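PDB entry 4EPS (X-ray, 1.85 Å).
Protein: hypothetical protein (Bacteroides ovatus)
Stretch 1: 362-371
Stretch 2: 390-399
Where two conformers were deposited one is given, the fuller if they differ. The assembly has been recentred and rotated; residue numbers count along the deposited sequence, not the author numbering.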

ATOM      1  N   SER A 362      34.873 -24.988  20.051  1.00 44.31           N
ATOM      2  CA  SER A 362      35.439 -24.044  19.078  1.00 45.49           C
ATOM      3  C   SER A 362      34.339 -23.137  18.450  1.00 49.77           C
ATOM      4  O   SER A 362      34.635 -22.362  17.531  1.00 50.33           O
ATOM      5  CB  SER A 362      36.147 -24.823  17.965  1.00 49.67           C
ATOM      6  OG  SER A 362      35.212 -25.566  17.194  1.00 58.31           O
ATOM      7  N   PHE A 363      33.072 -23.251  18.927  1.00 44.82           N
ATOM      8  CA  PHE A 363      31.927 -22.511  18.361  1.00 42.46           C
ATOM      9  C   PHE A 363      31.573 -21.216  19.105  1.00 44.29           C
ATOM     10  O   PHE A 363      30.611 -20.552  18.710  1.00 42.86           O
ATOM     11  CB  PHE A 363      30.658 -23.399  18.356  1.00 43.40           C
ATOM     12  CG  PHE A 363      30.761 -24.817  17.844  1.00 45.14           C
ATOM     13  CD1 PHE A 363      31.155 -25.077  16.537  1.00 48.43           C
ATOM     14  CD2 PHE A 363      30.361 -25.887  18.636  1.00 47.56           C
ATOM     15  CE1 PHE A 363      31.228 -26.389  16.059  1.00 50.02           C
ATOM     16  CE2 PHE A 363      30.431 -27.200  18.160  1.00 50.90           C
ATOM     17  CZ  PHE A 363      30.862 -27.442  16.873  1.00 49.30           C
ATOM     18  N   THR A 364      32.326 -20.850  20.155  1.00 40.45           N
ATOM     19  CA  THR A 364      32.005 -19.705  21.018  1.00 40.39           C
ATOM     20  C   THR A 364      32.088 -18.333  20.339  1.00 43.56           C
ATOM     21  O   THR A 364      31.541 -17.370  20.882  1.00 44.37           O
ATOM     22  CB  THR A 364      32.866 -19.706  22.287  1.00 48.11           C
ATOM     23  OG1 THR A 364      34.251 -19.622  21.927  1.00 50.48           O
ATOM     24  CG2 THR A 364      32.610 -20.919  23.157  1.00 45.35           C
ATOM     25  N   SER A 365      32.748 -18.223  19.184  1.00 39.74           N
ATOM     26  CA  SER A 365      32.880 -16.949  18.472  0.60 39.30           C
ATOM     27  C   SER A 365      31.822 -16.787  17.373  1.00 40.53           C
ATOM     28  O   SER A 365      31.545 -15.659  16.946  1.00 40.47           O
ATOM     29  CB  SER A 365      34.275 -16.833  17.859  0.60 43.52           C
ATOM     30  OG  SER A 365      34.504 -17.876  16.925  0.60 50.30           O
ATOM     31  N   SER A 366      31.246 -17.908  16.907  1.00 35.42           N
ATOM     32  CA  SER A 366      30.292 -17.917  15.801  0.60 34.69           C
ATOM     33  C   SER A 366      28.830 -18.098  16.249  1.00 36.11           C
ATOM     34  O   SER A 366      27.920 -17.981  15.415  1.00 33.58           O
ATOM     35  CB  SER A 366      30.662 -19.004  14.792  0.60 41.07           C
ATOM     36  OG  SER A 366      30.973 -20.228  15.437  0.60 54.23           O
ATOM     37  N   TYR A 367      28.601 -18.373  17.547  1.00 32.86           N
ATOM     38  CA  TYR A 367      27.244 -18.552  18.108  1.00 31.88           C
ATOM     39  C   TYR A 367      27.159 -17.852  19.456  1.00 35.46           C
ATOM     40  O   TYR A 367      28.183 -17.503  20.030  1.00 34.34           O
ATOM     41  CB  TYR A 367      26.865 -20.048  18.279  1.00 32.71           C
ATOM     42  CG  TYR A 367      26.912 -20.865  17.005  1.00 35.03           C
ATOM     43  CD1 TYR A 367      28.104 -21.431  16.560  1.00 38.32           C
ATOM     44  CD2 TYR A 367      25.759 -21.111  16.268  1.00 35.16           C
ATOM     45  CE1 TYR A 367      28.166 -22.144  15.369  1.00 39.30           C
ATOM     46  CE2 TYR A 367      25.805 -21.838  15.073  1.00 35.54           C
ATOM     47  CZ  TYR A 367      27.015 -22.359  14.634  1.00 42.82           C
ATOM     48  OH  TYR A 367      27.106 -23.103  13.486  1.00 42.58           O
ATOM     49  N   VAL A 368      25.933 -17.646  19.947  1.00 31.41           N
ATOM     50  CA  VAL A 368      25.654 -17.098  21.268  1.00 30.89           C
ATOM     51  C   VAL A 368      25.245 -18.294  22.138  1.00 31.93           C
ATOM     52  O   VAL A 368      24.525 -19.168  21.661  1.00 30.11           O
ATOM     53  CB  VAL A 368      24.539 -15.996  21.189  1.00 35.63           C
ATOM     54  CG1 VAL A 368      24.204 -15.443  22.572  1.00 35.96           C
ATOM     55  CG2 VAL A 368      24.964 -14.854  20.255  1.00 35.98           C
ATOM     56  N   SER A 369      25.667 -18.331  23.404  1.00 29.27           N
ATOM     57  CA  SER A 369      25.255 -19.408  24.300  1.00 28.47           C
ATOM     58  C   SER A 369      23.728 -19.406  24.496  1.00 29.59           C
ATOM     59  O   SER A 369      23.091 -18.347  24.435  1.00 28.52           O
ATOM     60  CB  SER A 369      25.949 -19.289  25.649  1.00 30.77           C
ATOM     61  OG  SER A 369      25.398 -20.259  26.523  1.00 31.09           O
ATOM     62  N   VAL A 370      23.148 -20.601  24.715  1.00 25.69           N
ATOM     63  CA  VAL A 370      21.708 -20.757  24.979  1.00 24.72           C
ATOM     64  C   VAL A 370      21.369 -20.260  26.410  1.00 27.81           C
ATOM     65  O   VAL A 370      20.198 -20.074  26.725  1.00 26.58           O
ATOM     66  CB  VAL A 370      21.218 -22.225  24.778  1.00 27.83           C
ATOM     67  CG1 VAL A 370      21.410 -22.685  23.331  1.00 26.99           C
ATOM     68  CG2 VAL A 370      21.908 -23.183  25.764  1.00 28.45           C
ATOM     69  N   THR A 371      22.372 -20.061  27.290  1.00 25.22           N
ATOM     70  CA  THR A 371      22.049 -19.640  28.655  1.00 25.13           C
ATOM     71  C   THR A 371      21.392 -18.254  28.721  1.00 27.64           C
ATOM     72  O   THR A 371      21.740 -17.348  27.970  1.00 27.38           O
ATOM     73  CB  THR A 371      23.302 -19.684  29.564  1.00 29.70           C
ATOM     74  OG1 THR A 371      22.881 -19.705  30.927  1.00 29.76           O
ATOM     75  CG2 THR A 371      24.305 -18.539  29.306  1.00 28.40           C
ATOM     76  N   TYR A 390      16.341 -18.778  17.130  1.00 22.35           N
ATOM     77  CA  TYR A 390      16.959 -19.454  15.979  1.00 22.37           C
ATOM     78  C   TYR A 390      18.399 -19.880  16.345  1.00 26.07           C
ATOM     79  O   TYR A 390      18.769 -21.057  16.169  1.00 25.63           O
ATOM     80  CB  TYR A 390      16.929 -18.613  14.690  1.00 23.44           C
ATOM     81  CG  TYR A 390      17.531 -19.438  13.572  1.00 25.32           C
ATOM     82  CD1 TYR A 390      16.811 -20.476  12.985  1.00 26.81           C
ATOM     83  CD2 TYR A 390      18.880 -19.310  13.239  1.00 26.63           C
ATOM     84  CE1 TYR A 390      17.389 -21.306  12.018  1.00 27.32           C
ATOM     85  CE2 TYR A 390      19.473 -20.146  12.286  1.00 27.95           C
ATOM     86  CZ  TYR A 390      18.727 -21.145  11.687  1.00 30.85           C
ATOM     87  OH  TYR A 390      19.311 -21.991  10.777  1.00 32.32           O
ATOM     88  N   ASN A 391      19.183 -18.945  16.903  1.00 24.01           N
ATOM     89  CA  ASN A 391      20.520 -19.234  17.419  1.00 23.68           C
ATOM     90  C   ASN A 391      20.477 -20.463  18.314  1.00 25.82           C
ATOM     91  O   ASN A 391      21.301 -21.375  18.165  1.00 24.54           O
ATOM     92  CB  ASN A 391      21.041 -18.020  18.231  1.00 23.93           C
ATOM     93  CG  ASN A 391      22.298 -18.331  18.996  1.00 35.26           C
ATOM     94  OD1 ASN A 391      23.400 -18.208  18.466  1.00 27.82           O
ATOM     95  ND2 ASN A 391      22.161 -18.769  20.246  1.00 25.62           N
ATOM     96  N   ASN A 392      19.543 -20.466  19.298  1.00 22.17           N
ATOM     97  CA  ASN A 392      19.445 -21.556  20.272  1.00 22.70           C
ATOM     98  C   ASN A 392      19.198 -22.911  19.598  1.00 26.23           C
ATOM     99  O   ASN A 392      19.751 -23.913  20.066  1.00 25.73           O
ATOM    100  CB  ASN A 392      18.356 -21.263  21.330  1.00 23.89           C
ATOM    101  CG  ASN A 392      18.673 -20.016  22.137  1.00 26.97           C
ATOM    102  OD1 ASN A 392      19.798 -19.479  22.081  1.00 25.61           O
ATOM    103  ND2 ASN A 392      17.660 -19.459  22.820  1.00 23.45           N
ATOM    104  N   SER A 393      18.369 -22.939  18.527  1.00 24.05           N
ATOM    105  CA  SER A 393      18.094 -24.171  17.774  0.60 23.75           C
ATOM    106  C   SER A 393      19.383 -24.699  17.132  1.00 29.69           C
ATOM    107  O   SER A 393      19.657 -25.899  17.195  1.00 31.06           O
ATOM    108  CB  SER A 393      17.040 -23.918  16.700  0.60 26.19           C
ATOM    109  OG  SER A 393      16.591 -25.150  16.161  0.60 28.23           O
ATOM    110  N   GLU A 394      20.193 -23.796  16.535  1.00 26.64           N
ATOM    111  CA  GLU A 394      21.447 -24.200  15.896  1.00 27.38           C
ATOM    112  C   GLU A 394      22.458 -24.693  16.938  1.00 31.94           C
ATOM    113  O   GLU A 394      23.169 -25.654  16.655  1.00 32.31           O
ATOM    114  CB  GLU A 394      22.042 -23.081  15.032  1.00 28.35           C
ATOM    115  CG  GLU A 394      21.334 -22.990  13.682  1.00 32.78           C
ATOM    116  CD  GLU A 394      22.171 -22.453  12.535  1.00 41.82           C
ATOM    117  OE1 GLU A 394      23.305 -21.985  12.784  1.00 40.08           O
ATOM    118  OE2 GLU A 394      21.665 -22.442  11.391  1.00 39.39           O
ATOM    119  N   VAL A 395      22.498 -24.082  18.144  1.00 27.21           N
ATOM    120  CA  VAL A 395      23.419 -24.539  19.201  1.00 27.21           C
ATOM    121  C   VAL A 395      22.964 -25.920  19.694  1.00 31.85           C
ATOM    122  O   VAL A 395      23.803 -26.803  19.887  1.00 32.69           O
ATOM    123  CB  VAL A 395      23.578 -23.531  20.367  1.00 29.29           C
ATOM    124  CG1 VAL A 395      24.491 -24.103  21.461  1.00 30.11           C
ATOM    125  CG2 VAL A 395      24.127 -22.201  19.852  1.00 28.50           C
ATOM    126  N   LEU A 396      21.645 -26.126  19.837  1.00 28.56           N
ATOM    127  CA  LEU A 396      21.132 -27.423  20.264  1.00 31.20           C
ATOM    128  C   LEU A 396      21.406 -28.522  19.210  1.00 35.98           C
ATOM    129  O   LEU A 396      21.615 -29.679  19.584  1.00 35.44           O
ATOM    130  CB  LEU A 396      19.648 -27.359  20.580  1.00 32.35           C
ATOM    131  CG  LEU A 396      19.220 -28.179  21.807  1.00 41.92           C
ATOM    132  CD1 LEU A 396      19.659 -27.516  23.095  1.00 43.47           C
ATOM    133  CD2 LEU A 396      17.722 -28.297  21.874  1.00 48.12           C
ATOM    134  N   ASP A 397      21.424 -28.154  17.914  1.00 33.16           N
ATOM    135  CA  ASP A 397      21.741 -29.086  16.816  1.00 33.56           C
ATOM    136  C   ASP A 397      23.207 -29.498  16.914  1.00 38.64           C
ATOM    137  O   ASP A 397      23.513 -30.690  16.782  1.00 39.22           O
ATOM    138  CB  ASP A 397      21.435 -28.461  15.446  1.00 34.77           C
ATOM    139  CG  ASP A 397      19.963 -28.423  15.089  1.00 47.92           C
ATOM    140  OD1 ASP A 397      19.152 -29.041  15.822  1.00 50.08           O
ATOM    141  OD2 ASP A 397      19.618 -27.785  14.068  1.00 54.54           O
ATOM    142  N   LEU A 398      24.100 -28.530  17.229  1.00 34.54           N
ATOM    143  CA  LEU A 398      25.527 -28.795  17.434  1.00 35.25           C
ATOM    144  C   LEU A 398      25.722 -29.734  18.629  1.00 39.98           C
ATOM    145  O   LEU A 398      26.542 -30.655  18.552  1.00 38.96           O
ATOM    146  CB  LEU A 398      26.321 -27.494  17.627  1.00 35.13           C
ATOM    147  CG  LEU A 398      26.460 -26.582  16.412  1.00 38.86           C
ATOM    148  CD1 LEU A 398      27.125 -25.280  16.806  1.00 39.88           C
ATOM    149  CD2 LEU A 398      27.272 -27.240  15.313  1.00 42.14           C
ATOM    150  N   TYR A 399      24.922 -29.546  19.707  1.00 36.73           N
ATOM    151  CA  TYR A 399      24.951 -30.424  20.878  1.00 36.47           C
ATOM    152  C   TYR A 399      24.500 -31.828  20.469  1.00 40.82           C
ATOM    153  O   TYR A 399      25.127 -32.810  20.872  1.00 40.00           O
ATOM    154  CB  TYR A 399      24.054 -29.876  22.004  1.00 35.78           C
ATOM    155  CG  TYR A 399      24.071 -30.718  23.260  1.00 36.15           C
ATOM    156  CD1 TYR A 399      23.182 -31.781  23.424  1.00 37.21           C
ATOM    157  CD2 TYR A 399      24.930 -30.418  24.312  1.00 37.15           C
ATOM    158  CE1 TYR A 399      23.183 -32.550  24.588  1.00 36.66           C
ATOM    159  CE2 TYR A 399      24.924 -31.164  25.487  1.00 38.37           C
ATOM    160  CZ  TYR A 399      24.051 -32.234  25.618  1.00 42.99           C
ATOM    161  OH  TYR A 399      24.057 -32.983  26.764  1.00 40.91           O
TER
HETATM  162  O   HOH W   1      25.197 -24.899  12.603  1.00 49.52           O
HETATM  163  O   HOH W   2      25.389 -21.216  11.275  1.00 53.56           O
HETATM  164  O   HOH W   3      20.458 -17.532  23.872  1.00 27.99           O

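Packing of an irregular segment, residues 362-371, along one flank of a helix, residues 390-399; together the two bury 508 Å² of surface. Asn 391, Val 395 and Leu 398, four and three residues apart, fall on one side of the helix by its repeat, with Glu 394 and Asn 392 flanking them.

The most striking fit is at Leu 398. Its CA-to-CB bond points toward the segment, and chi1 m with chi2 t extends the side chain so that CD1 sits in the corner formed by the faces of two aromatic rings. CD1 lies 3.8 Å from the centroid of the Phe 363 ring, 13° off the normal, and the same CD1 lies 3.8 Å from the centroid of the Tyr 367 ring, 21° off the normal. One methyl is thus the bump and two ring faces form its hollow, a CH-pi contact on each. A branched aliphatic tip suits this place because it is compact and apolar. Within the segment, Ser 366 N donates to Phe 363 O (3.3 Å) and Tyr 367 N makes a weak bond to the same Phe 363 O (3.2 Å).

Tyr 367 has other neighbours along its side chain. Its CB meets Val 395 CG2 at 3.8 Å, while Glu 394 OE1 sits at the ring edge, near its plane, 3.4 Å from Tyr 367 CE2. An aromatic edge, with its slightly positive hydrogens, is a fitting neighbour for a carboxylate oxygen. Two waters link the polar ends: water 1 lies 2.8 Å from Tyr 367 OH and gives a weak bond to Glu 394 OE1 (3.5 Å); water 2 donates to Glu 394 OE1 (2.7 Å) and is weakly bonded to Tyr 367 OH (3.4 Å). The other carboxylate oxygen, Glu 394 OE2, accepts a very short bond from Tyr 390 OH (2.5 Å) within the helix.

The polar clasp is Asn 391. Its buried amide grips the backbone of Val 368 at both ends: Val 368 N donates to Asn 391 OD1 (3.0 Å, 170°), and Asn 391 ND2 donates to Val 368 O (2.8 Å, 170°). Both bonds are nearly straight. Asparagine suits the site because a single planar group offers the acceptor and the donor that the peptide groups of a segment without regular structure need. Asn 391 ND2 also donates to Asn 392 OD1 (3.1 Å), tying the two amides together.

Beyond the clasp, Val 370 packs its CG1 against Val 395 CB at 3.8 Å. Val 395 therefore touches both Tyr 367 and Val 370, and its CG2 also comes within 3.6 Å of Val 368 O. The closest backbone approach is beside it, CA of Val 370 to CA of Asn 392 at 5.3 Å, where Val 370 CA also lies 3.7 Å from Asn 392 OD1; the short valine side chains meet alongside. Next to this apolar patch, water 3 donates to Ser 369 O (2.8 Å) and to Asn 392 OD1 (2.7 Å), bridging the two oxygens, which lie 4.2 Å apart.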